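Local coordinates for flavin-dependent thymidylate synthase (Thermus thermophilus, PDB 6J61), which probably catalyses the FAD- and NADPH-dependent reductive methylation of dUMP to dTMP, with methylenetetrahydrofolate as the methyl donor, at residues V76-Q79 against W80-R84; H175-F178 against H179-K182; E192-Q195 against Y196-I200; A214-H218 against L219-A223. All coordinates share one frame; numbering follows the deposited sequence.

How the contacts relate
Contacts 1 and 2 line the shared FAD sites, contact 1 also the probable dUMP site, and contact 3 packs behind them, the side chain of I193 about 9 Å from FAD. The rings of W80 in contact 1 and F180 in contact 2 stack, W80 CE2 standing 3.6 Å from F180 CZ. I200 of contact 3 completes the cluster, its CD1 3.4 Å from W80 CZ2. Contact 2 is also joined to contact 4, where F178 stacks on F215 and K182 NZ probably hydrogen-bonds L219 O at 3.3 Å. Contacts 1 and 4 do not meet, their nearest atoms being about 11 Å apart. Helix 174-184 thus touches FAD with one side and helix 209-220 with another.

Contact 1 of 4, residues V76-Q79 against W80-R84. With FAD (flavin-adenine dinucleotide), chain N; PO4 (phosphate ion), chain L.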
# COMPACT_ATOMS: atom_id res chain seq x y z
N VAL A 76 -18.66 -9.88 9.20
CA VAL A 76 -17.67 -10.66 8.48
C VAL A 76 -16.95 -9.70 7.53
O VAL A 76 -15.72 -9.79 7.34
CB VAL A 76 -18.32 -11.81 7.69
CG1 VAL A 76 -17.33 -12.41 6.71
CG2 VAL A 76 -18.78 -12.88 8.65
N ALA A 77 -17.70 -8.77 6.96
CA ALA A 77 -17.15 -7.79 6.04
C ALA A 77 -16.05 -6.94 6.68
O ALA A 77 -15.06 -6.62 6.03
CB ALA A 77 -18.25 -6.89 5.51
N ARG A 78 -16.24 -6.58 7.94
CA ARG A 78 -15.27 -5.76 8.65
C ARG A 78 -13.91 -6.44 8.88
O ARG A 78 -12.88 -5.77 8.87
CB ARG A 78 -15.86 -5.29 9.99
CG ARG A 78 -16.83 -4.14 9.81
CD ARG A 78 -17.60 -3.81 11.07
NE ARG A 78 -16.77 -3.24 12.13
CZ ARG A 78 -16.56 -3.82 13.31
NH1 ARG A 78 -17.11 -4.99 13.59
NH2 ARG A 78 -15.81 -3.21 14.22
N GLN A 79 -13.92 -7.76 9.08
CA GLN A 79 -12.67 -8.49 9.28
C GLN A 79 -12.03 -8.64 7.92
O GLN A 79 -10.81 -8.58 7.76
CB GLN A 79 -12.95 -9.88 9.85
CG GLN A 79 -13.95 -9.85 10.97
CD GLN A 79 -14.05 -11.18 11.67
OE1 GLN A 79 -14.16 -12.22 11.03
NE2 GLN A 79 -14.03 -11.16 13.00
N TRP A 80 -12.87 -8.83 6.93
CA TRP A 80 -12.40 -8.97 5.58
C TRP A 80 -11.71 -7.68 5.13
O TRP A 80 -10.67 -7.72 4.46
CB TRP A 80 -13.57 -9.29 4.66
CG TRP A 80 -13.19 -9.94 3.37
CD1 TRP A 80 -12.17 -9.58 2.52
CD2 TRP A 80 -13.86 -11.04 2.75
NE1 TRP A 80 -12.17 -10.40 1.41
CE2 TRP A 80 -13.19 -11.31 1.53
CE3 TRP A 80 -14.95 -11.83 3.11
CZ2 TRP A 80 -13.59 -12.33 0.67
CZ3 TRP A 80 -15.35 -12.84 2.25
CH2 TRP A 80 -14.67 -13.08 1.04
N PHE A 81 -12.29 -6.54 5.49
CA PHE A 81 -11.74 -5.26 5.06
C PHE A 81 -10.47 -4.82 5.78
O PHE A 81 -9.85 -3.84 5.39
CB PHE A 81 -12.81 -4.16 5.15
CG PHE A 81 -14.00 -4.38 4.24
CD1 PHE A 81 -14.04 -5.47 3.37
CD2 PHE A 81 -15.08 -3.50 4.26
CE1 PHE A 81 -15.16 -5.70 2.55
CE2 PHE A 81 -16.20 -3.72 3.44
CZ PHE A 81 -16.23 -4.82 2.59
N ARG A 82 -10.09 -5.56 6.82
CA ARG A 82 -8.87 -5.27 7.56
C ARG A 82 -7.67 -5.44 6.64
O ARG A 82 -6.57 -4.98 6.94
CB ARG A 82 -8.71 -6.21 8.76
CG ARG A 82 -9.66 -5.94 9.92
CD ARG A 82 -9.36 -4.60 10.58
NE ARG A 82 -10.42 -4.18 11.50
CZ ARG A 82 -10.84 -4.90 12.53
NH1 ARG A 82 -10.30 -6.09 12.79
NH2 ARG A 82 -11.81 -4.44 13.31
N HIS A 83 -7.90 -6.14 5.53
CA HIS A 83 -6.88 -6.40 4.52
C HIS A 83 -6.89 -5.23 3.55
O HIS A 83 -7.79 -5.10 2.71
CB HIS A 83 -7.18 -7.71 3.80
CG HIS A 83 -7.16 -8.90 4.71
ND1 HIS A 83 -6.06 -9.72 4.85
CD2 HIS A 83 -8.09 -9.39 5.57
CE1 HIS A 83 -6.31 -10.65 5.76
NE2 HIS A 83 -7.54 -10.47 6.21
N ARG A 84 -5.87 -4.39 3.69
CA ARG A 84 -5.73 -3.17 2.92
C ARG A 84 -5.19 -3.30 1.51
O ARG A 84 -5.34 -2.37 0.71
CB ARG A 84 -4.84 -2.21 3.71
CG ARG A 84 -5.42 -1.79 5.05
CD ARG A 84 -4.34 -1.26 5.99
NE ARG A 84 -3.37 -2.31 6.32
CZ ARG A 84 -2.36 -2.16 7.17
NH1 ARG A 84 -2.17 -1.01 7.79
NH2 ARG A 84 -1.53 -3.18 7.39
PA FAD N . -3.18 -6.63 4.50
O1A FAD N . -4.05 -5.57 5.05
O2A FAD N . -3.78 -7.15 3.09
O5B FAD N . -1.71 -6.01 4.27
C5B FAD N . -0.80 -7.06 3.92
C4B FAD N . 0.61 -6.50 4.11
O4B FAD N . 0.79 -5.37 3.24
C3B FAD N . 0.79 -5.98 5.53
O3B FAD N . 1.23 -6.98 6.45
C2B FAD N . 1.80 -4.85 5.36
O2B FAD N . 3.13 -5.36 5.44
C1B FAD N . 1.45 -4.27 3.96
N9A FAD N . 0.56 -3.06 4.02
C8A FAD N . -0.63 -2.91 3.36
N7A FAD N . -1.15 -1.74 3.62
C5A FAD N . -0.34 -1.05 4.44
C6A FAD N . -0.37 0.24 5.05
N6A FAD N . -1.43 1.09 4.83
N1A FAD N . 0.66 0.61 5.85
C2A FAD N . 1.70 -0.21 6.08
N3A FAD N . 1.77 -1.43 5.54
C4A FAD N . 0.79 -1.89 4.72
N1 FAD N . -7.12 -6.23 14.44
C2 FAD N . -7.61 -5.33 15.31
O2 FAD N . -7.88 -4.22 14.90
N3 FAD N . -7.83 -5.61 16.62
C4 FAD N . -7.56 -6.86 17.16
O4 FAD N . -7.76 -7.09 18.34
C4X FAD N . -7.00 -7.90 16.24
N5 FAD N . -6.69 -9.13 16.64
C5X FAD N . -6.18 -10.07 15.78
C6 FAD N . -5.86 -11.38 16.27
C7 FAD N . -5.33 -12.34 15.41
C7M FAD N . -5.00 -13.72 15.97
C8 FAD N . -5.11 -12.04 14.02
C8M FAD N . -4.54 -13.07 13.08
C9 FAD N . -5.42 -10.76 13.52
C9A FAD N . -5.96 -9.75 14.38
N10 FAD N . -6.28 -8.43 13.90
C10 FAD N . -6.80 -7.49 14.80
C1' FAD N . -6.09 -8.03 12.48
C2' FAD N . -4.61 -7.70 12.12
O2' FAD N . -4.08 -6.71 13.00
C3' FAD N . -4.53 -7.21 10.66
O3' FAD N . -5.21 -5.95 10.52
C4' FAD N . -5.16 -8.25 9.67
O4' FAD N . -4.78 -9.59 10.04
C5' FAD N . -4.69 -7.98 8.25
O5' FAD N . -3.36 -8.46 8.12
P FAD N . -2.56 -7.56 7.04
O1P FAD N . -2.71 -6.11 7.37
O2P FAD N . -1.02 -7.99 7.11
O3P FAD N . -3.15 -7.91 5.54
P PO4 L . -13.63 -8.03 15.13
O1 PO4 L . -14.65 -8.75 14.33
O2 PO4 L . -14.29 -7.32 16.25
O3 PO4 L . -12.93 -7.04 14.26
O4 PO4 L . -12.63 -8.99 15.66
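The side chain of R82 folds back past the end of helix 74-80, its CG 3.4 Å from R78 O. With a bend at chi2 (-66°), its guanidinium lies between that carbonyl on one face and flavin O2 of FAD on the other. Its edge turns to the phosphate ion, R82 NH2 donating to PO4 O3 at 3.0 Å with a weak second bond from NH1. Q79, extended beyond CG, reaches the same ion, NE2 to O1 at 2.8 Å. R78 NH2 approaches R82 NH2 obliquely, and both form salt bridges with E90 of the second subunit, whose carboxylate probably offsets the paired charge. F81 lays a ring face over A77 O, which sits 3.0 Å above the plane toward the rim, while F81 N donates to that oxygen. H83 sets its ring edge at Q79 O, CD2 3.6 Å away, and hydrogen-bonds R184 through NE2. R84 turns to the cofactor: its N grips O1A at 2.6 Å, its guanidinium lies face-on over C5A of the adenine, and NH2 reaches O1P at 3.2 Å. NH1 meets E62 of the third subunit. A leucine in place of R84 would probably leave that glutamate and O1P without their cationic partner and the adenine face without its flat cover. The phosphate, bound also by S92, G93 and R157 of the second subunit, is consistent with a site for the dUMP phosphate, so the type I turn W80-H83, running into the ThyX motif that begins at R82, probably presents cations to substrate and cofactor together.

Contact 2 of 4, residues H175-F178 against H179-K182; sequences HNLF and HFLK. With FAD (flavin-adenine dinucleotide), chain E.
L177 and F180 both carry CG anti to the backbone N (chi1 -178° and 172°), which brings leucine CD1 to 4.1 Å from phenylalanine CD2 one turn on, the two side chains crossing obliquely. F178 and L181 have CG beside the backbone N instead, and their CD1 atoms meet more loosely at 4.4 Å; L181 CG also rests 3.2 Å from L177 O. Regular helical bonds run beneath, among them L181 N to L177 O at 2.9 Å and K182 N to F178 O. L177 and F180 press on helix 191-207, F178 on helix 209-220, where it stacks on F215, and L181 touches both helices. The polar side chains at the start of the helix hold FAD. H175 NE2 meets ribose O3B in the plane of its ring at 2.8 Å, and N176 ND2 donates to adenine N3A at 3.0 Å while D173 takes a second bond from it. H179, one turn beyond H175, hydrogen-bonds a phosphate oxygen of another FAD through NE2. Helix 174-184 therefore lines two FAD sites at once, in keeping with the ThyX tetramer, whose cofactor pockets are each built from three subunits.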
# COMPACT_ATOMS: atom_id res chain seq x y z
N HIS A 175 -0.74 -13.17 -4.74
CA HIS A 175 0.17 -13.10 -3.62
C HIS A 175 -0.55 -12.68 -2.33
O HIS A 175 -0.43 -13.32 -1.29
CB HIS A 175 1.28 -12.11 -3.94
CG HIS A 175 2.11 -11.71 -2.76
ND1 HIS A 175 2.54 -12.62 -1.81
CD2 HIS A 175 2.60 -10.51 -2.39
CE1 HIS A 175 3.27 -11.99 -0.91
NE2 HIS A 175 3.33 -10.71 -1.24
N ASN A 176 -1.32 -11.60 -2.42
CA ASN A 176 -2.06 -11.11 -1.26
C ASN A 176 -3.31 -11.93 -0.96
O ASN A 176 -3.82 -11.91 0.16
CB ASN A 176 -2.42 -9.64 -1.47
CG ASN A 176 -1.22 -8.73 -1.28
OD1 ASN A 176 -0.71 -8.61 -0.18
ND2 ASN A 176 -0.74 -8.12 -2.36
N LEU A 177 -3.80 -12.66 -1.96
CA LEU A 177 -4.96 -13.48 -1.73
C LEU A 177 -4.49 -14.70 -0.94
O LEU A 177 -5.20 -15.18 -0.07
CB LEU A 177 -5.59 -13.89 -3.08
CG LEU A 177 -6.87 -14.73 -3.07
CD1 LEU A 177 -7.92 -14.09 -2.18
CD2 LEU A 177 -7.38 -14.87 -4.49
N PHE A 178 -3.29 -15.18 -1.23
CA PHE A 178 -2.75 -16.33 -0.49
C PHE A 178 -2.56 -15.93 0.97
O PHE A 178 -2.81 -16.71 1.89
CB PHE A 178 -1.39 -16.77 -1.06
CG PHE A 178 -1.50 -17.68 -2.25
CD1 PHE A 178 -2.46 -18.67 -2.31
CD2 PHE A 178 -0.59 -17.58 -3.30
CE1 PHE A 178 -2.53 -19.54 -3.40
CE2 PHE A 178 -0.65 -18.45 -4.39
CZ PHE A 178 -1.62 -19.43 -4.43
N HIS A 179 -2.10 -14.69 1.17
CA HIS A 179 -1.90 -14.15 2.50
C HIS A 179 -3.25 -14.20 3.23
O HIS A 179 -3.35 -14.69 4.36
CB HIS A 179 -1.42 -12.70 2.38
CG HIS A 179 -1.14 -12.04 3.70
ND1 HIS A 179 -0.05 -12.36 4.48
CD2 HIS A 179 -1.80 -11.06 4.36
CE1 HIS A 179 -0.05 -11.61 5.56
NE2 HIS A 179 -1.10 -10.81 5.52
N PHE A 180 -4.28 -13.70 2.56
CA PHE A 180 -5.64 -13.66 3.09
C PHE A 180 -6.11 -15.06 3.51
O PHE A 180 -6.68 -15.25 4.59
CB PHE A 180 -6.59 -13.10 2.02
CG PHE A 180 -8.05 -13.19 2.39
CD1 PHE A 180 -8.59 -12.34 3.34
CD2 PHE A 180 -8.87 -14.13 1.80
CE1 PHE A 180 -9.92 -12.42 3.69
CE2 PHE A 180 -10.20 -14.22 2.15
CZ PHE A 180 -10.73 -13.36 3.10
N LEU A 181 -5.86 -16.02 2.64
CA LEU A 181 -6.26 -17.39 2.88
C LEU A 181 -5.52 -18.01 4.06
O LEU A 181 -6.13 -18.71 4.86
CB LEU A 181 -6.04 -18.21 1.62
CG LEU A 181 -6.96 -17.82 0.47
CD1 LEU A 181 -6.59 -18.61 -0.79
CD2 LEU A 181 -8.39 -18.10 0.87
N LYS A 182 -4.22 -17.76 4.15
CA LYS A 182 -3.40 -18.28 5.24
C LYS A 182 -3.94 -17.80 6.58
O LYS A 182 -3.97 -18.56 7.55
CB LYS A 182 -1.95 -17.83 5.07
CG LYS A 182 -1.01 -18.22 6.20
CD LYS A 182 -0.96 -19.73 6.41
CE LYS A 182 -0.13 -20.12 7.65
NZ LYS A 182 -0.23 -21.58 7.99
PA FAD E . 7.02 -4.71 0.38
O1A FAD E . 7.28 -4.07 -0.94
O2A FAD E . 7.45 -3.69 1.56
O5B FAD E . 5.46 -5.03 0.48
C5B FAD E . 5.22 -5.82 1.64
C4B FAD E . 3.84 -6.46 1.50
O4B FAD E . 2.83 -5.43 1.39
C3B FAD E . 3.76 -7.30 0.24
O3B FAD E . 4.16 -8.65 0.45
C2B FAD E . 2.31 -7.16 -0.18
O2B FAD E . 1.52 -8.14 0.50
C1B FAD E . 1.96 -5.71 0.24
N9A FAD E . 2.18 -4.71 -0.84
C8A FAD E . 3.05 -3.64 -0.81
N7A FAD E . 2.99 -2.96 -1.91
C5A FAD E . 2.08 -3.53 -2.74
C6A FAD E . 1.59 -3.23 -4.04
N6A FAD E . 2.08 -2.14 -4.74
N1A FAD E . 0.64 -4.04 -4.58
C2A FAD E . 0.15 -5.11 -3.91
N3A FAD E . 0.59 -5.41 -2.68
C4A FAD E . 1.54 -4.66 -2.06
N1 FAD E . 12.44 -8.73 -7.67
C2 FAD E . 12.58 -8.51 -8.98
O2 FAD E . 12.10 -7.48 -9.45
N3 FAD E . 13.22 -9.37 -9.81
C4 FAD E . 13.78 -10.55 -9.36
O4 FAD E . 14.35 -11.31 -10.12
C4X FAD E . 13.65 -10.85 -7.90
N5 FAD E . 14.13 -11.96 -7.34
C5X FAD E . 14.00 -12.21 -6.01
C6 FAD E . 14.54 -13.42 -5.46
C7 FAD E . 14.41 -13.69 -4.10
C7M FAD E . 15.00 -14.98 -3.56
C8 FAD E . 13.74 -12.77 -3.23
C8M FAD E . 13.60 -13.05 -1.75
C9 FAD E . 13.20 -11.57 -3.74
C9A FAD E . 13.32 -11.27 -5.14
N10 FAD E . 12.78 -10.06 -5.70
C10 FAD E . 12.93 -9.83 -7.07
C1' FAD E . 12.09 -9.05 -4.89
C2' FAD E . 10.61 -9.38 -4.63
O2' FAD E . 9.95 -9.75 -5.84
C3' FAD E . 9.91 -8.16 -3.97
O3' FAD E . 9.85 -7.06 -4.88
C4' FAD E . 10.66 -7.71 -2.68
O4' FAD E . 11.17 -8.85 -1.97
C5' FAD E . 9.69 -6.96 -1.77
O5' FAD E . 8.92 -7.92 -1.06
P FAD E . 7.56 -7.23 -0.58
O1P FAD E . 6.84 -6.67 -1.76
O2P FAD E . 6.67 -8.36 0.13
O3P FAD E . 7.92 -6.08 0.53

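Contact 3 of 4, residues E192-Q195 against Y196-I200; sequences EIRQ and YARAI
Q195 and R198 lie side by side, pointing the same way, and a polar link joins them across this turn of helix 191-207. A bend at chi2 (-35°) curls the glutamine so that OE1 takes a hydrogen bond from R198 NE at 3.1 Å; a weak one comes from NH2. The amide and guanidinium planes stand 62° apart, and Q195 NE2 is held by W191 O. Like charges also come near: R194 NH2 is 4.2 Å from R198 NH2, with R194 NH1 bound to A189 O. Backbone bonds run from R198 N to R194 O at 2.8 Å to a weak one from Y196 N to E192 O. In packing, Y196 sets CD2, at its ring edge, 3.4 Å from E192 O. A197 CB rests 3.3 Å from R194 O and, with I193, touches R184. An alanine at Q195 would probably set the R198 guanidinium free to turn and leave W191 O without this donor. One side of the helix is largely buried against strands and helices, its polar ends paired (Y196 OH with K71 O, E192 with R109), while the glutamine's carbonyl probably eases the crowding of two arginines on the other.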
# COMPACT_ATOMS: atom_id res chain seq x y z
N GLU A 192 -17.27 -17.89 10.67
CA GLU A 192 -17.97 -17.33 9.52
C GLU A 192 -17.03 -16.99 8.37
O GLU A 192 -17.21 -17.46 7.24
CB GLU A 192 -18.75 -16.07 9.90
CG GLU A 192 -20.04 -16.29 10.69
CD GLU A 192 -19.81 -17.05 11.98
OE1 GLU A 192 -18.76 -16.85 12.63
OE2 GLU A 192 -20.69 -17.85 12.35
N ILE A 193 -16.01 -16.19 8.66
CA ILE A 193 -15.10 -15.80 7.61
C ILE A 193 -14.25 -16.97 7.13
O ILE A 193 -13.83 -17.01 5.96
CB ILE A 193 -14.23 -14.58 8.04
CG1 ILE A 193 -13.54 -14.00 6.81
CG2 ILE A 193 -13.23 -14.99 9.10
CD1 ILE A 193 -13.04 -12.59 6.98
N ARG A 194 -14.01 -17.96 7.99
CA ARG A 194 -13.23 -19.11 7.55
C ARG A 194 -13.95 -19.76 6.37
O ARG A 194 -13.33 -20.10 5.37
CB ARG A 194 -13.07 -20.15 8.67
CG ARG A 194 -12.27 -19.68 9.85
CD ARG A 194 -11.28 -20.76 10.29
NE ARG A 194 -11.93 -22.01 10.65
CZ ARG A 194 -12.66 -22.16 11.75
NH1 ARG A 194 -12.83 -21.14 12.58
NH2 ARG A 194 -13.21 -23.33 12.02
N GLN A 195 -15.27 -19.91 6.51
CA GLN A 195 -16.08 -20.53 5.47
C GLN A 195 -15.96 -19.76 4.17
O GLN A 195 -15.91 -20.35 3.10
CB GLN A 195 -17.56 -20.62 5.91
CG GLN A 195 -17.78 -21.30 7.26
CD GLN A 195 -16.81 -22.46 7.51
OE1 GLN A 195 -16.73 -23.41 6.72
NE2 GLN A 195 -16.05 -22.37 8.60
N TYR A 196 -15.91 -18.44 4.26
CA TYR A 196 -15.77 -17.63 3.05
C TYR A 196 -14.39 -17.87 2.44
O TYR A 196 -14.24 -17.92 1.22
CB TYR A 196 -15.96 -16.14 3.36
CG TYR A 196 -17.40 -15.71 3.36
CD1 TYR A 196 -18.05 -15.39 2.16
CD2 TYR A 196 -18.14 -15.67 4.55
CE1 TYR A 196 -19.41 -15.03 2.15
CE2 TYR A 196 -19.48 -15.31 4.55
CZ TYR A 196 -20.11 -15.00 3.35
OH TYR A 196 -21.45 -14.69 3.34
N ALA A 197 -13.39 -18.01 3.29
CA ALA A 197 -12.03 -18.26 2.80
C ALA A 197 -11.97 -19.64 2.12
O ALA A 197 -11.24 -19.84 1.15
CB ALA A 197 -11.03 -18.16 3.97
N ARG A 198 -12.75 -20.60 2.64
CA ARG A 198 -12.77 -21.94 2.06
C ARG A 198 -13.33 -21.86 0.63
O ARG A 198 -12.79 -22.44 -0.31
CB ARG A 198 -13.64 -22.89 2.90
CG ARG A 198 -13.06 -23.25 4.27
CD ARG A 198 -13.46 -24.69 4.65
NE ARG A 198 -14.11 -24.79 5.96
CZ ARG A 198 -13.47 -24.93 7.12
NH1 ARG A 198 -12.14 -25.00 7.16
NH2 ARG A 198 -14.17 -25.01 8.25
N ALA A 199 -14.42 -21.12 0.49
CA ALA A 199 -15.04 -20.94 -0.81
C ALA A 199 -14.01 -20.39 -1.79
O ALA A 199 -13.81 -20.93 -2.89
CB ALA A 199 -16.21 -19.97 -0.68
N ILE A 200 -13.34 -19.32 -1.40
CA ILE A 200 -12.35 -18.70 -2.25
C ILE A 200 -11.22 -19.67 -2.57
O ILE A 200 -10.80 -19.78 -3.73
CB ILE A 200 -11.78 -17.43 -1.58
CG1 ILE A 200 -12.89 -16.38 -1.52
CG2 ILE A 200 -10.57 -16.91 -2.35
CD1 ILE A 200 -12.46 -15.08 -0.94

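Contact 4 of 4, residues A214-H218 against L219-A223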
# COMPACT_ATOMS: atom_id res chain seq x y z
N ALA A 214 1.88 -25.31 -4.69
CA ALA A 214 2.99 -24.77 -3.94
C ALA A 214 2.50 -24.16 -2.63
O ALA A 214 3.07 -24.39 -1.55
CB ALA A 214 3.72 -23.71 -4.77
N PHE A 215 1.44 -23.36 -2.72
CA PHE A 215 0.88 -22.72 -1.54
C PHE A 215 0.47 -23.75 -0.49
O PHE A 215 0.78 -23.62 0.68
CB PHE A 215 -0.34 -21.87 -1.93
CG PHE A 215 -0.98 -21.17 -0.77
CD1 PHE A 215 -0.33 -20.12 -0.13
CD2 PHE A 215 -2.21 -21.61 -0.27
CE1 PHE A 215 -0.89 -19.51 1.00
CE2 PHE A 215 -2.78 -21.00 0.87
CZ PHE A 215 -2.11 -19.95 1.50
N GLU A 216 -0.22 -24.79 -0.92
CA GLU A 216 -0.67 -25.83 -0.01
C GLU A 216 0.51 -26.50 0.70
O GLU A 216 0.58 -26.54 1.93
CB GLU A 216 -1.48 -26.86 -0.79
CG GLU A 216 -2.08 -27.96 0.04
CD GLU A 216 -3.03 -28.82 -0.76
OE1 GLU A 216 -2.62 -29.38 -1.81
OE2 GLU A 216 -4.20 -28.94 -0.34
N GLU A 217 1.45 -27.01 -0.09
CA GLU A 217 2.63 -27.69 0.41
C GLU A 217 3.52 -26.85 1.35
O GLU A 217 3.82 -27.28 2.46
CB GLU A 217 3.45 -28.19 -0.79
CG GLU A 217 4.78 -28.87 -0.48
CD GLU A 217 4.66 -30.00 0.53
OE1 GLU A 217 3.75 -30.85 0.41
OE2 GLU A 217 5.51 -30.04 1.44
N HIS A 218 3.92 -25.67 0.89
CA HIS A 218 4.80 -24.80 1.66
C HIS A 218 4.21 -23.88 2.73
O HIS A 218 4.89 -23.59 3.72
CB HIS A 218 5.62 -23.94 0.70
CG HIS A 218 6.51 -24.74 -0.20
ND1 HIS A 218 7.68 -25.33 0.24
CD2 HIS A 218 6.38 -25.09 -1.50
CE1 HIS A 218 8.23 -26.00 -0.75
NE2 HIS A 218 7.46 -25.87 -1.82
N LEU A 219 2.98 -23.41 2.57
CA LEU A 219 2.43 -22.52 3.57
C LEU A 219 1.22 -23.02 4.34
O LEU A 219 1.28 -23.17 5.55
CB LEU A 219 2.11 -21.16 2.95
CG LEU A 219 3.31 -20.30 2.54
CD1 LEU A 219 4.30 -20.21 3.69
CD2 LEU A 219 4.00 -20.92 1.34
N LEU A 220 0.12 -23.27 3.64
CA LEU A 220 -1.08 -23.73 4.29
C LEU A 220 -0.81 -24.93 5.20
O LEU A 220 -1.08 -24.90 6.40
CB LEU A 220 -2.14 -24.10 3.25
CG LEU A 220 -3.59 -24.07 3.73
CD1 LEU A 220 -3.94 -22.67 4.19
CD2 LEU A 220 -4.51 -24.47 2.60
N GLU A 221 -0.26 -25.99 4.61
CA GLU A 221 0.06 -27.22 5.33
C GLU A 221 1.46 -27.21 5.94
O GLU A 221 2.01 -28.25 6.31
CB GLU A 221 -0.09 -28.43 4.41
CG GLU A 221 -1.49 -28.60 3.84
CD GLU A 221 -2.55 -28.29 4.86
OE1 GLU A 221 -2.43 -28.73 6.02
OE2 GLU A 221 -3.53 -27.59 4.51
N GLY A 222 2.04 -26.02 6.04
CA GLY A 222 3.36 -25.91 6.62
C GLY A 222 3.24 -25.26 7.98
O GLY A 222 2.14 -25.10 8.50
N ALA A 223 4.37 -24.88 8.55
CA ALA A 223 4.38 -24.25 9.86
C ALA A 223 5.68 -23.50 10.08
O ALA A 223 6.73 -23.89 9.58
CB ALA A 223 4.19 -25.31 10.96
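The backbone widens to a pi-type turn at 216-218, where F215 O takes both L219 N, at 2.9 Å, and L220 N, at 3.1 Å, the two donors coming from opposite faces of its carbonyl plane, and the wider spacing persists in the bond from E221 N to E216 O, 2.9 Å, before the chain leaves helical geometry at E221. F215 holds CG anti to its amide nitrogen (chi1 180°), swinging the ring forward along the helix to L219 and L220. Its CE1 meets L219 CB at 3.9 Å, the two side chains crossing at about a right angle, while CE2 lies 3.9 Å from L220 CD1. The ring also faces helix 174-184, so the end of its own helix is packed there. Such a pi-bulge, here at the C-terminal end of helix 209-220, shifts the angular placing of the residues beyond it, and the chain passes through G222 into strand 223-225. At G222 a CB would run into H218 O. A223 then pairs antiparallel with a strand of the third subunit. E216 and E221 run alongside each other, CG to CG 3.9 Å, with carboxylate planes 67° apart and their OE2 atoms 5.1 Å from each other. E221 CB also sits 3.2 Å from E216 O. E217 OE1 makes a salt bridge with R227 of the third subunit, which forms only a long, weak ion pair with E216 and packs on E221. H218 NE2 hydrogen-bonds D50 on helix 42-54.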